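Sodium/sialic acid symporter SiaT (Proteus mirabilis, PDB 5NV9) couples the inward movement of two sodium ions to the uptake of N-acetylneuraminic acid across the bacterial inner membrane. Local coordinates at residues A[19-24]-A[167-172]; A[114-119]-A[422-427]; A[232-237]-A[455-460]; A[350-355]-A[378-383]. All coordinates share one frame; numbering follows the deposited sequence.

Overall arrangement
All four contacts join helices or helix ends of one LeuT-fold chain. Contacts 1 and 4 are neighbours, their centres 16 Å apart: Trp171 of contact 1 touches Lys378, Ile381 and Ile382 of contact 4, with Trp171 CD1 3.2 Å from Lys378 O. Contact 1 lies near the sodium ion held by Asp182, Ser342, Ser345 and Ser346, the side chain of Tyr169 about 6 Å from it; contact 4 is farther, the Ile381 side chain about 11 Å from a sodium. Contact 3 is periplasmic, 40 Å from contact 1 between centres, its Phe459 side chain about 7 Å from the bound sialic acid. Contact 2, cytoplasmic, is away from these sites, its nearest atoms about 9 Å from contact 4.

Contact 1 (A[19-24]-A[167-172]); sequences AAMLLV and IIYTWM
Tyr169 brings ring atoms CD2 and CE2 obliquely against Met21 CB, with Tyr169 CD2 3.8 Å from Met21 CB and CE2 scarcely farther off. Its CG sits between the backbone N and the carbonyl carbon (chi1 78°), and the ring then rises beside helix 8-29. The base of the same side chain presses on backbone: Tyr169 CB is 3.7 Å from Met21 O and 4.0 Å from Leu22 CA. Met21 starts toward its neighbour but bends at chi2 and chi3, which carries its selenium end away, so CB does the touching. Leu22 adds a second patch. Its CD2 meets Ile168 CG2 at 3.8 Å, the two branched chains crossing at a slant. One turn further along, Met172, a selenomethionine like Met21, brings its terminal CE to 3.6 Å from Leu22 O, a methyl resting on a helix carbonyl. The two transmembrane segments run nearly parallel, their axes 8.7 Å apart at closest and inclined by 18°, and Leu22 and Tyr169 bring their CA atoms nearest. Tyr169 OH turns to Gln185, on the same long helix 155-203, for its hydrogen bond. Its side chain also touches Ser345, a ligand of the second sodium ion, which places this packing just behind that metal site without adding a ligand to it. The tyrosine's polar tip is thus satisfied elsewhere. Helix 8-29 is held here by van der Waals fit, carbon against carbon and against backbone carbonyls, with no directional bond between the segments.

Contact 2 (A[114-119]-A[422-427]); sequences ARFDVR and FMLGIF
At the cytoplasmic break between helix 110-115 and helix 118-151, Arg115 and Phe116 close on Gly425 near the end of transmembrane helix 415-427. Arg115 NE donates to Gly425 O at 2.8 Å, a fairly straight bond (157° at the hydrogen) with the carbonyl oxygen at the edge of the guanidinium, near its plane. The bend at chi2 (60°) turns CD back toward this carbonyl, while Arg115 CG stays 3.7 Å from Gly425 CA. Phe116 comes in beside it, its CZ 3.4 Å from Gly425 CA and 3.9 Å from Leu424 CD2. Since Gly425 carries no CB, both side chains can settle directly on its backbone. They also pack on each other: Arg115 CG sits over the centre of the Phe116 ring, and Phe116 CE1 lies beneath one face of the guanidinium, toward its rim. Arg115 NH1 goes on to Ala431 O, so one arginine ties together carbonyls from the helix end and the loop after it. Just downstream, Asp117 OD1 accepts from Arg119 N at 3.0 Å, and OD2 takes Arg119 NE and NH2 in a side-on salt bridge. Asp117 is a textbook N-cap, opening helix 118-151 where the chain passes from the cytoplasmic side into the membrane.

Contact 3 (A[232-237]-A[455-460]); sequences TDSTIP and DLNFFF
One amide nitrogen, Asn457 ND2, donates twice across this contact, to Thr232 O and to Ser234 OG, each at 2.9 Å. The bond to Thr232 O is nearly straight at the hydrogen (167°) and lies in the amide plane, though it meets the carbonyl from well above the carbonyl's own plane. The one to Ser234 OG is more bent and tilts out of the amide. Asn457 CG stands anti to the backbone N (chi1 -174°), which sends CG toward the opposing loop. Its OD1 is used at home, accepting from Phe459 N at 2.9 Å in an Asx turn that caps the coming helix. The amide is thus gripped at both its polar atoms, and its orientation is set. Ser234, at the centre of an inverse gamma turn, also brings OG 3.8 Å from Phe459 CE2, at the edge of that ring, with Phe458 CE2 over the centre of one of its faces. At the outer margin Thr232 CG2 lies 3.5 Å from Asp455 O. Both loops are periplasmic leads into transmembrane helices, 236-253 on one side and 459-475 on the other. Phe459 continues inward from the contact, packing on Val238 and Leu239 of helix 236-253 and meeting edge-to-face Phe243, a residue of the sialic acid pocket, while Trp231 shares a backbone hydrogen bond with Asn457 and its ring meets that of Phe460.

Contact 4 (A[350-355]-A[378-383]); sequences SISSCF and KLVIIV
Phe355 carries CG anti to its backbone N and Val380 does the same with CG1 (chi1 173°); this sets Val380 CG2 beside its own backbone N, where it meets the phenyl ring. CG2 approaches the ring obliquely, 4.1 Å from the Phe355 centroid and 30° from the ring normal, an off-centre CH-pi contact whose nearest pair is Val380 CG2 and Phe355 CD1 at 3.7 Å. The other methyl, Val380 CG1, points at the helix itself, 3.7 Å from Ser352 CA, and brushes Ile351 CG2 more loosely. Val380 thus spreads its two methyls, CG2 to Phe355 and CG1 to Ser352 and Ile351. In the LeuT fold of this symporter the two segments belong to successive helices, 328-361 and 370-398, whose local axes come within 8.5 Å at an angle of 129°. The first of them supplies serine ligands to both sodium ions, one to two turns before Ser350. Ser352 OG touches Val380 CB at 3.7 Å, but its hydrogen bond goes to Ala377 O, one turn before Val380, so the serine is a polar tie within an otherwise apolar joint. Ser352 CB packs on Ile381 CG1 at 3.8 Å. Beyond that, Ile381 lies against Tyr38 and Trp171, and the Trp171 ring forms a cation-pi contact with Lys378.

Contact 1 (A[19-24]-A[167-172])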
loop_
_atom_site.group_PDB
_atom_site.type_symbol
_atom_site.label_atom_id
_atom_site.label_comp_id
_atom_site.label_asym_id
_atom_site.label_seq_id
_atom_site.Cartn_x
_atom_site.Cartn_y
_atom_site.Cartn_z
ATOM N N ALA A 19 -21.296 -0.373 -8.988
ATOM C CA ALA A 19 -22.389 -1.216 -8.611
ATOM C C ALA A 19 -21.902 -2.636 -8.402
ATOM O O ALA A 19 -22.393 -3.345 -7.535
ATOM C CB ALA A 19 -23.459 -1.184 -9.691
ATOM N N ALA A 20 -20.941 -3.088 -9.209
ATOM C CA ALA A 20 -20.432 -4.441 -9.052
ATOM C C ALA A 20 -19.688 -4.605 -7.703
ATOM O O ALA A 20 -19.703 -5.677 -7.085
ATOM C CB ALA A 20 -19.451 -4.750 -10.202
HETATM N N MSE A 21 -18.995 -3.559 -7.279
HETATM C CA MSE A 21 -18.222 -3.567 -6.003
HETATM C C MSE A 21 -19.179 -3.622 -4.846
HETATM O O MSE A 21 -19.016 -4.444 -3.957
HETATM C CB MSE A 21 -17.331 -2.340 -5.859
HETATM C CG MSE A 21 -16.132 -2.220 -6.800
HETATM SE SE MSE A 21 -15.138 -3.878 -7.169
HETATM C CE MSE A 21 -16.152 -4.686 -8.652
ATOM N N LEU A 22 -20.214 -2.783 -4.833
ATOM C CA LEU A 22 -21.263 -2.886 -3.807
ATOM C C LEU A 22 -21.976 -4.229 -3.766
ATOM O O LEU A 22 -22.316 -4.752 -2.695
ATOM C CB LEU A 22 -22.299 -1.750 -3.981
ATOM C CG LEU A 22 -21.790 -0.325 -3.664
ATOM C CD1 LEU A 22 -22.603 0.774 -4.389
ATOM C CD2 LEU A 22 -21.740 -0.110 -2.170
ATOM N N LEU A 23 -22.199 -4.838 -4.924
ATOM C CA LEU A 23 -22.914 -6.120 -4.936
ATOM C C LEU A 23 -22.070 -7.259 -4.336
ATOM O O LEU A 23 -22.594 -8.111 -3.598
ATOM C CB LEU A 23 -23.381 -6.438 -6.342
ATOM C CG LEU A 23 -24.573 -5.610 -6.891
ATOM C CD1 LEU A 23 -24.571 -5.746 -8.393
ATOM C CD2 LEU A 23 -25.881 -6.148 -6.333
ATOM N N VAL A 24 -20.780 -7.299 -4.661
ATOM C CA VAL A 24 -19.849 -8.201 -3.957
ATOM C C VAL A 24 -19.928 -8.025 -2.409
ATOM O O VAL A 24 -20.088 -8.999 -1.664
ATOM C CB VAL A 24 -18.388 -8.015 -4.429
ATOM C CG1 VAL A 24 -17.473 -8.899 -3.613
ATOM C CG2 VAL A 24 -18.277 -8.377 -5.896
ATOM N N ILE A 167 -16.239 2.679 1.633
ATOM C CA ILE A 167 -16.579 2.468 3.033
ATOM C C ILE A 167 -17.796 1.542 3.182
ATOM O O ILE A 167 -17.806 0.709 4.047
ATOM C CB ILE A 167 -16.833 3.832 3.791
ATOM C CG1 ILE A 167 -15.517 4.565 3.978
ATOM C CG2 ILE A 167 -17.503 3.613 5.148
ATOM C CD1 ILE A 167 -15.630 6.020 4.375
ATOM N N ILE A 168 -18.800 1.707 2.340
ATOM C CA ILE A 168 -20.030 0.959 2.447
ATOM C C ILE A 168 -19.808 -0.516 2.148
ATOM O O ILE A 168 -20.128 -1.371 2.977
ATOM C CB ILE A 168 -21.140 1.601 1.593
ATOM C CG1 ILE A 168 -21.582 2.892 2.291
ATOM C CG2 ILE A 168 -22.326 0.647 1.478
ATOM C CD1 ILE A 168 -22.346 3.818 1.395
ATOM N N TYR A 169 -19.174 -0.825 1.020
ATOM C CA TYR A 169 -18.930 -2.233 0.680
ATOM C C TYR A 169 -17.938 -2.869 1.622
ATOM O O TYR A 169 -18.048 -4.044 1.871
ATOM C CB TYR A 169 -18.578 -2.472 -0.811
ATOM C CG TYR A 169 -17.149 -2.167 -1.291
ATOM C CD1 TYR A 169 -16.043 -2.931 -0.880
ATOM C CD2 TYR A 169 -16.926 -1.197 -2.238
ATOM C CE1 TYR A 169 -14.760 -2.663 -1.365
ATOM C CE2 TYR A 169 -15.624 -0.913 -2.707
ATOM C CZ TYR A 169 -14.543 -1.651 -2.274
ATOM O OH TYR A 169 -13.258 -1.343 -2.761
ATOM N N THR A 170 -16.965 -2.113 2.133
ATOM C CA THR A 170 -15.960 -2.654 3.090
ATOM C C THR A 170 -16.644 -3.015 4.416
ATOM O O THR A 170 -16.536 -4.123 4.918
ATOM C CB THR A 170 -14.798 -1.647 3.344
ATOM O OG1 THR A 170 -14.091 -1.379 2.127
ATOM C CG2 THR A 170 -13.800 -2.190 4.323
ATOM N N TRP A 171 -17.431 -2.091 4.918
ATOM C CA TRP A 171 -18.224 -2.281 6.108
ATOM C C TRP A 171 -19.128 -3.516 6.115
ATOM O O TRP A 171 -19.114 -4.293 7.093
ATOM C CB TRP A 171 -18.972 -0.977 6.383
ATOM C CG TRP A 171 -19.969 -1.012 7.489
ATOM C CD1 TRP A 171 -19.742 -0.751 8.834
ATOM C CD2 TRP A 171 -21.368 -1.219 7.360
ATOM N NE1 TRP A 171 -20.917 -0.842 9.533
ATOM C CE2 TRP A 171 -21.933 -1.127 8.663
ATOM C CE3 TRP A 171 -22.198 -1.526 6.288
ATOM C CZ2 TRP A 171 -23.306 -1.321 8.909
ATOM C CZ3 TRP A 171 -23.575 -1.723 6.535
ATOM C CH2 TRP A 171 -24.105 -1.621 7.837
HETATM N N MSE A 172 -19.868 -3.733 5.020
HETATM C CA MSE A 172 -20.813 -4.843 4.869
HETATM C C MSE A 172 -20.104 -6.120 4.686
HETATM O O MSE A 172 -20.534 -7.145 5.179
HETATM C CB MSE A 172 -21.609 -4.637 3.539
HETATM C CG MSE A 172 -22.522 -3.407 3.659
HETATM SE SE MSE A 172 -23.957 -3.371 2.279
HETATM C CE MSE A 172 -22.837 -3.539 0.633
#

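Contact 2 (A[114-119]-A[422-427])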
loop_
_atom_site.group_PDB
_atom_site.type_symbol
_atom_site.label_atom_id
_atom_site.label_comp_id
_atom_site.label_asym_id
_atom_site.label_seq_id
_atom_site.Cartn_x
_atom_site.Cartn_y
_atom_site.Cartn_z
ATOM N N ALA A 114 3.693 -11.113 22.431
ATOM C CA ALA A 114 4.214 -12.463 22.675
ATOM C C ALA A 114 5.738 -12.551 22.769
ATOM O O ALA A 114 6.252 -13.313 23.555
ATOM C CB ALA A 114 3.723 -13.423 21.602
ATOM N N ARG A 115 6.465 -11.779 21.948
ATOM C CA ARG A 115 7.925 -11.818 21.878
ATOM C C ARG A 115 8.554 -10.922 22.938
ATOM O O ARG A 115 9.611 -11.271 23.495
ATOM C CB ARG A 115 8.370 -11.335 20.472
ATOM C CG ARG A 115 9.856 -11.200 20.260
ATOM C CD ARG A 115 10.545 -12.560 20.478
ATOM N NE ARG A 115 11.963 -12.435 20.286
ATOM C CZ ARG A 115 12.810 -12.031 21.217
ATOM N NH1 ARG A 115 12.371 -11.759 22.427
ATOM N NH2 ARG A 115 14.099 -11.906 20.936
ATOM N N PHE A 116 7.924 -9.752 23.157
ATOM C CA PHE A 116 8.414 -8.690 23.994
ATOM C C PHE A 116 7.405 -8.357 25.089
ATOM O O PHE A 116 7.188 -9.162 26.049
ATOM C CB PHE A 116 8.756 -7.448 23.124
ATOM C CG PHE A 116 9.915 -7.670 22.180
ATOM C CD1 PHE A 116 11.101 -8.216 22.633
ATOM C CD2 PHE A 116 9.823 -7.298 20.826
ATOM C CE1 PHE A 116 12.175 -8.425 21.759
ATOM C CE2 PHE A 116 10.885 -7.468 19.977
ATOM C CZ PHE A 116 12.063 -8.051 20.432
ATOM N N ASP A 117 6.739 -7.227 24.989
ATOM C CA ASP A 117 5.587 -7.020 25.894
ATOM C C ASP A 117 4.570 -6.067 25.235
ATOM O O ASP A 117 4.712 -5.757 24.050
ATOM C CB ASP A 117 6.060 -6.540 27.265
ATOM C CG ASP A 117 6.656 -5.168 27.228
ATOM O OD1 ASP A 117 6.621 -4.524 26.173
ATOM O OD2 ASP A 117 7.173 -4.722 28.271
ATOM N N VAL A 118 3.569 -5.625 26.002
ATOM C CA VAL A 118 2.524 -4.800 25.495
ATOM C C VAL A 118 2.980 -3.419 25.018
ATOM O O VAL A 118 2.305 -2.811 24.195
ATOM C CB VAL A 118 1.374 -4.692 26.547
ATOM C CG1 VAL A 118 1.726 -3.763 27.698
ATOM C CG2 VAL A 118 0.078 -4.298 25.893
ATOM N N ARG A 119 4.125 -2.924 25.464
ATOM C CA ARG A 119 4.561 -1.581 25.057
ATOM C C ARG A 119 4.979 -1.582 23.583
ATOM O O ARG A 119 4.774 -0.607 22.858
ATOM C CB ARG A 119 5.687 -1.026 26.005
ATOM C CG ARG A 119 5.289 -0.846 27.484
ATOM C CD ARG A 119 6.494 -0.551 28.387
ATOM N NE ARG A 119 7.369 -1.722 28.446
ATOM C CZ ARG A 119 8.572 -1.781 29.009
ATOM N NH1 ARG A 119 9.090 -0.720 29.598
ATOM N NH2 ARG A 119 9.255 -2.919 28.989
ATOM N N PHE A 422 10.103 -5.927 14.638
ATOM C CA PHE A 422 9.930 -7.251 14.093
ATOM C C PHE A 422 11.248 -7.925 13.754
ATOM O O PHE A 422 11.411 -9.128 13.994
ATOM C CB PHE A 422 8.928 -7.304 12.846
ATOM C CG PHE A 422 7.470 -7.118 13.224
ATOM C CD1 PHE A 422 6.939 -5.878 13.370
ATOM C CD2 PHE A 422 6.653 -8.205 13.477
ATOM C CE1 PHE A 422 5.607 -5.701 13.744
ATOM C CE2 PHE A 422 5.335 -8.051 13.827
ATOM C CZ PHE A 422 4.812 -6.793 13.970
HETATM N N MSE A 423 12.163 -7.194 13.148
HETATM C CA MSE A 423 13.482 -7.757 12.782
HETATM C C MSE A 423 14.229 -8.182 14.012
HETATM O O MSE A 423 14.796 -9.273 14.085
HETATM C CB MSE A 423 14.341 -6.724 12.044
HETATM C CG MSE A 423 13.748 -6.326 10.704
HETATM SE SE MSE A 423 14.899 -5.055 9.727
HETATM C CE MSE A 423 16.358 -6.334 9.596
ATOM N N LEU A 424 14.147 -7.348 15.027
ATOM C CA LEU A 424 14.820 -7.603 16.339
ATOM C C LEU A 424 14.242 -8.839 17.037
ATOM O O LEU A 424 14.961 -9.737 17.420
ATOM C CB LEU A 424 14.666 -6.376 17.234
ATOM C CG LEU A 424 15.311 -6.481 18.627
ATOM C CD1 LEU A 424 16.793 -6.411 18.462
ATOM C CD2 LEU A 424 14.820 -5.406 19.566
ATOM N N GLY A 425 12.908 -8.907 17.126
ATOM C CA GLY A 425 12.274 -10.074 17.734
ATOM C C GLY A 425 12.564 -11.354 16.984
ATOM O O GLY A 425 12.785 -12.413 17.581
ATOM N N ILE A 426 12.497 -11.271 15.664
ATOM C CA ILE A 426 12.588 -12.458 14.834
ATOM C C ILE A 426 14.032 -12.919 14.755
ATOM O O ILE A 426 14.279 -14.091 14.794
ATOM C CB ILE A 426 11.927 -12.249 13.409
ATOM C CG1 ILE A 426 10.383 -12.137 13.489
ATOM C CG2 ILE A 426 12.323 -13.350 12.415
ATOM C CD1 ILE A 426 9.620 -13.376 13.936
ATOM N N PHE A 427 14.990 -12.022 14.667
ATOM C CA PHE A 427 16.371 -12.456 14.397
ATOM C C PHE A 427 17.379 -12.374 15.547
ATOM O O PHE A 427 18.470 -12.896 15.424
ATOM C CB PHE A 427 16.905 -11.700 13.188
ATOM C CG PHE A 427 16.154 -12.043 11.920
ATOM C CD1 PHE A 427 16.306 -13.289 11.351
ATOM C CD2 PHE A 427 15.242 -11.144 11.359
ATOM C CE1 PHE A 427 15.614 -13.636 10.189
ATOM C CE2 PHE A 427 14.569 -11.470 10.187
ATOM C CZ PHE A 427 14.751 -12.718 9.597
#

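Contact 3 (A[232-237]-A[455-460])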
loop_
_atom_site.group_PDB
_atom_site.type_symbol
_atom_site.label_atom_id
_atom_site.label_comp_id
_atom_site.label_asym_id
_atom_site.label_seq_id
_atom_site.Cartn_x
_atom_site.Cartn_y
_atom_site.Cartn_z
ATOM N N THR A 232 21.917 12.627 -0.341
ATOM C CA THR A 232 20.798 13.518 -0.594
ATOM C C THR A 232 19.906 13.119 -1.785
ATOM O O THR A 232 18.734 13.452 -1.816
ATOM C CB THR A 232 21.297 14.982 -0.762
ATOM O OG1 THR A 232 22.161 15.042 -1.884
ATOM C CG2 THR A 232 22.090 15.446 0.492
ATOM N N ASP A 233 20.482 12.464 -2.779
ATOM C CA ASP A 233 19.820 12.188 -4.054
ATOM C C ASP A 233 19.395 10.739 -4.072
ATOM O O ASP A 233 20.025 9.899 -3.420
ATOM C CB ASP A 233 20.785 12.368 -5.259
ATOM C CG ASP A 233 21.349 13.817 -5.403
ATOM O OD1 ASP A 233 20.710 14.786 -4.944
ATOM O OD2 ASP A 233 22.467 13.959 -5.963
ATOM N N SER A 234 18.402 10.465 -4.920
ATOM C CA SER A 234 17.762 9.189 -5.054
ATOM C C SER A 234 18.421 8.391 -6.140
ATOM O O SER A 234 17.795 8.002 -7.111
ATOM C CB SER A 234 16.255 9.380 -5.376
ATOM O OG SER A 234 15.589 9.945 -4.234
ATOM N N THR A 235 19.676 8.094 -5.918
ATOM C CA THR A 235 20.478 7.279 -6.830
ATOM C C THR A 235 20.127 5.791 -6.653
ATOM O O THR A 235 19.336 5.411 -5.780
ATOM C CB THR A 235 21.939 7.542 -6.491
ATOM O OG1 THR A 235 22.171 7.071 -5.177
ATOM C CG2 THR A 235 22.242 9.104 -6.554
ATOM N N ILE A 236 20.740 4.954 -7.465
ATOM C CA ILE A 236 20.466 3.540 -7.478
ATOM C C ILE A 236 20.783 2.832 -6.142
ATOM O O ILE A 236 19.984 2.048 -5.650
ATOM C CB ILE A 236 21.155 2.852 -8.683
ATOM C CG1 ILE A 236 20.428 3.204 -10.010
ATOM C CG2 ILE A 236 21.161 1.350 -8.458
ATOM C CD1 ILE A 236 21.300 3.091 -11.266
ATOM N N PRO A 237 21.975 3.070 -5.572
ATOM C CA PRO A 237 22.247 2.538 -4.215
ATOM C C PRO A 237 21.276 3.024 -3.125
ATOM O O PRO A 237 20.800 2.212 -2.318
ATOM C CB PRO A 237 23.661 3.059 -3.916
ATOM C CG PRO A 237 24.269 3.268 -5.263
ATOM C CD PRO A 237 23.161 3.719 -6.162
ATOM N N ASP A 455 19.684 16.978 5.748
ATOM C CA ASP A 455 19.270 16.939 4.363
ATOM C C ASP A 455 19.276 15.536 3.763
ATOM O O ASP A 455 19.213 15.380 2.538
ATOM C CB ASP A 455 20.181 17.851 3.568
ATOM C CG ASP A 455 19.909 19.280 3.873
ATOM O OD1 ASP A 455 18.706 19.660 4.005
ATOM O OD2 ASP A 455 20.900 20.019 4.016
ATOM N N LEU A 456 19.327 14.530 4.624
ATOM C CA LEU A 456 19.310 13.162 4.175
ATOM C C LEU A 456 18.095 12.927 3.295
ATOM O O LEU A 456 17.021 13.394 3.588
ATOM C CB LEU A 456 19.215 12.205 5.352
ATOM C CG LEU A 456 20.486 12.055 6.134
ATOM C CD1 LEU A 456 20.070 11.302 7.381
ATOM C CD2 LEU A 456 21.526 11.308 5.300
ATOM N N ASN A 457 18.319 12.176 2.238
ATOM C CA ASN A 457 17.280 11.716 1.353
ATOM C C ASN A 457 16.206 10.923 2.134
ATOM O O ASN A 457 16.493 10.225 3.103
ATOM C CB ASN A 457 17.951 10.874 0.222
ATOM C CG ASN A 457 16.930 10.460 -0.847
ATOM O OD1 ASN A 457 16.176 9.489 -0.656
ATOM N ND2 ASN A 457 16.820 11.257 -1.898
ATOM N N PHE A 458 14.951 11.040 1.743
ATOM C CA PHE A 458 13.848 10.331 2.445
ATOM C C PHE A 458 14.007 8.819 2.480
ATOM O O PHE A 458 13.484 8.165 3.376
ATOM C CB PHE A 458 12.477 10.706 1.846
ATOM C CG PHE A 458 12.259 10.157 0.470
ATOM C CD1 PHE A 458 12.690 10.872 -0.654
ATOM C CD2 PHE A 458 11.640 8.948 0.291
ATOM C CE1 PHE A 458 12.506 10.377 -1.935
ATOM C CE2 PHE A 458 11.439 8.447 -0.990
ATOM C CZ PHE A 458 11.892 9.155 -2.099
ATOM N N PHE A 459 14.709 8.246 1.513
ATOM C CA PHE A 459 14.965 6.805 1.516
ATOM C C PHE A 459 15.735 6.306 2.739
ATOM O O PHE A 459 15.672 5.112 3.059
ATOM C CB PHE A 459 15.666 6.312 0.242
ATOM C CG PHE A 459 14.733 6.104 -0.924
ATOM C CD1 PHE A 459 13.716 5.159 -0.874
ATOM C CD2 PHE A 459 14.863 6.898 -2.079
ATOM C CE1 PHE A 459 12.861 4.955 -1.967
ATOM C CE2 PHE A 459 14.040 6.688 -3.176
ATOM C CZ PHE A 459 13.024 5.727 -3.112
ATOM N N PHE A 460 16.433 7.203 3.414
ATOM C CA PHE A 460 17.177 6.835 4.596
ATOM C C PHE A 460 16.349 6.732 5.875
ATOM O O PHE A 460 16.831 6.171 6.839
ATOM C CB PHE A 460 18.308 7.812 4.785
ATOM C CG PHE A 460 19.450 7.582 3.829
ATOM C CD1 PHE A 460 20.105 6.393 3.819
ATOM C CD2 PHE A 460 19.836 8.565 2.910
ATOM C CE1 PHE A 460 21.155 6.139 2.912
ATOM C CE2 PHE A 460 20.886 8.340 2.050
ATOM C CZ PHE A 460 21.549 7.122 2.040
#

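Contact 4 (A[350-355]-A[378-383])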
loop_
_atom_site.group_PDB
_atom_site.type_symbol
_atom_site.label_atom_id
_atom_site.label_comp_id
_atom_site.label_asym_id
_atom_site.label_seq_id
_atom_site.Cartn_x
_atom_site.Cartn_y
_atom_site.Cartn_z
ATOM N N SER A 350 -8.005 -3.240 8.046
ATOM C CA SER A 350 -6.834 -3.503 8.896
ATOM C C SER A 350 -6.801 -2.618 10.046
ATOM O O SER A 350 -6.333 -3.027 11.111
ATOM C CB SER A 350 -5.552 -3.406 8.108
ATOM O OG SER A 350 -5.554 -4.463 7.159
ATOM N N ILE A 351 -7.167 -1.353 9.836
ATOM C CA ILE A 351 -7.302 -0.393 10.955
ATOM C C ILE A 351 -8.251 -0.923 11.980
ATOM O O ILE A 351 -7.929 -0.991 13.185
ATOM C CB ILE A 351 -7.719 0.986 10.527
ATOM C CG1 ILE A 351 -6.576 1.692 9.848
ATOM C CG2 ILE A 351 -8.145 1.829 11.741
ATOM C CD1 ILE A 351 -7.008 2.836 8.931
ATOM N N SER A 352 -9.420 -1.328 11.544
ATOM C CA SER A 352 -10.392 -1.963 12.468
ATOM C C SER A 352 -9.922 -3.257 13.066
ATOM O O SER A 352 -10.236 -3.482 14.213
ATOM C CB SER A 352 -11.724 -2.163 11.831
ATOM O OG SER A 352 -12.644 -2.739 12.741
ATOM N N SER A 353 -9.149 -4.114 12.360
ATOM C CA SER A 353 -8.654 -5.319 12.987
ATOM C C SER A 353 -7.657 -5.004 14.187
ATOM O O SER A 353 -7.709 -5.660 15.235
ATOM C CB SER A 353 -7.963 -6.245 11.958
ATOM O OG SER A 353 -6.670 -5.713 11.572
ATOM N N CYS A 354 -6.739 -4.059 13.960
ATOM C CA CYS A 354 -5.819 -3.574 14.984
ATOM C C CYS A 354 -6.568 -2.956 16.144
ATOM O O CYS A 354 -6.276 -3.249 17.320
ATOM C CB CYS A 354 -4.874 -2.529 14.369
ATOM S SG CYS A 354 -3.666 -3.263 13.236
ATOM N N PHE A 355 -7.538 -2.089 15.858
ATOM C CA PHE A 355 -8.277 -1.531 16.962
ATOM C C PHE A 355 -8.945 -2.647 17.811
ATOM O O PHE A 355 -8.871 -2.617 19.048
ATOM C CB PHE A 355 -9.281 -0.525 16.490
ATOM C CG PHE A 355 -9.951 0.223 17.607
ATOM C CD1 PHE A 355 -11.032 -0.311 18.234
ATOM C CD2 PHE A 355 -9.454 1.458 18.040
ATOM C CE1 PHE A 355 -11.697 0.394 19.239
ATOM C CE2 PHE A 355 -10.079 2.145 19.065
ATOM C CZ PHE A 355 -11.200 1.597 19.674
ATOM N N LYS A 378 -17.266 -3.426 13.039
ATOM C CA LYS A 378 -18.007 -2.621 12.071
ATOM C C LYS A 378 -17.916 -1.125 12.282
ATOM O O LYS A 378 -17.712 -0.372 11.341
ATOM C CB LYS A 378 -19.464 -3.041 12.029
ATOM C CG LYS A 378 -19.646 -4.326 11.253
ATOM C CD LYS A 378 -21.074 -4.844 11.325
ATOM C CE LYS A 378 -22.019 -4.047 10.434
ATOM N NZ LYS A 378 -21.884 -4.406 8.979
ATOM N N LEU A 379 -18.090 -0.705 13.520
ATOM C CA LEU A 379 -18.074 0.708 13.902
ATOM C C LEU A 379 -16.786 1.411 13.508
ATOM O O LEU A 379 -16.800 2.515 12.975
ATOM C CB LEU A 379 -18.225 0.784 15.418
ATOM C CG LEU A 379 -18.329 2.187 15.997
ATOM C CD1 LEU A 379 -19.442 3.004 15.327
ATOM C CD2 LEU A 379 -18.508 2.073 17.502
ATOM N N VAL A 380 -15.655 0.738 13.708
ATOM C CA VAL A 380 -14.391 1.381 13.444
ATOM C C VAL A 380 -14.141 1.594 11.947
ATOM O O VAL A 380 -13.453 2.524 11.551
ATOM C CB VAL A 380 -13.231 0.651 14.133
ATOM C CG1 VAL A 380 -11.896 1.231 13.703
ATOM C CG2 VAL A 380 -13.386 0.756 15.621
ATOM N N ILE A 381 -14.705 0.745 11.106
ATOM C CA ILE A 381 -14.705 1.048 9.674
ATOM C C ILE A 381 -15.399 2.403 9.352
ATOM O O ILE A 381 -14.861 3.237 8.662
ATOM C CB ILE A 381 -15.164 -0.164 8.852
ATOM C CG1 ILE A 381 -13.980 -1.174 8.884
ATOM C CG2 ILE A 381 -15.436 0.271 7.409
ATOM C CD1 ILE A 381 -14.389 -2.545 8.629
ATOM N N ILE A 382 -16.533 2.669 9.946
ATOM C CA ILE A 382 -17.164 3.957 9.760
ATOM C C ILE A 382 -16.382 5.129 10.324
ATOM O O ILE A 382 -16.271 6.148 9.689
ATOM C CB ILE A 382 -18.549 3.998 10.393
ATOM C CG1 ILE A 382 -19.357 2.814 9.922
ATOM C CG2 ILE A 382 -19.201 5.319 10.044
ATOM C CD1 ILE A 382 -19.224 2.505 8.455
ATOM N N VAL A 383 -15.875 5.005 11.527
ATOM C CA VAL A 383 -15.179 6.102 12.165
ATOM C C VAL A 383 -13.864 6.441 11.426
ATOM O O VAL A 383 -13.588 7.585 11.063
ATOM C CB VAL A 383 -14.903 5.793 13.649
ATOM C CG1 VAL A 383 -14.117 6.935 14.245
ATOM C CG2 VAL A 383 -16.205 5.569 14.404
#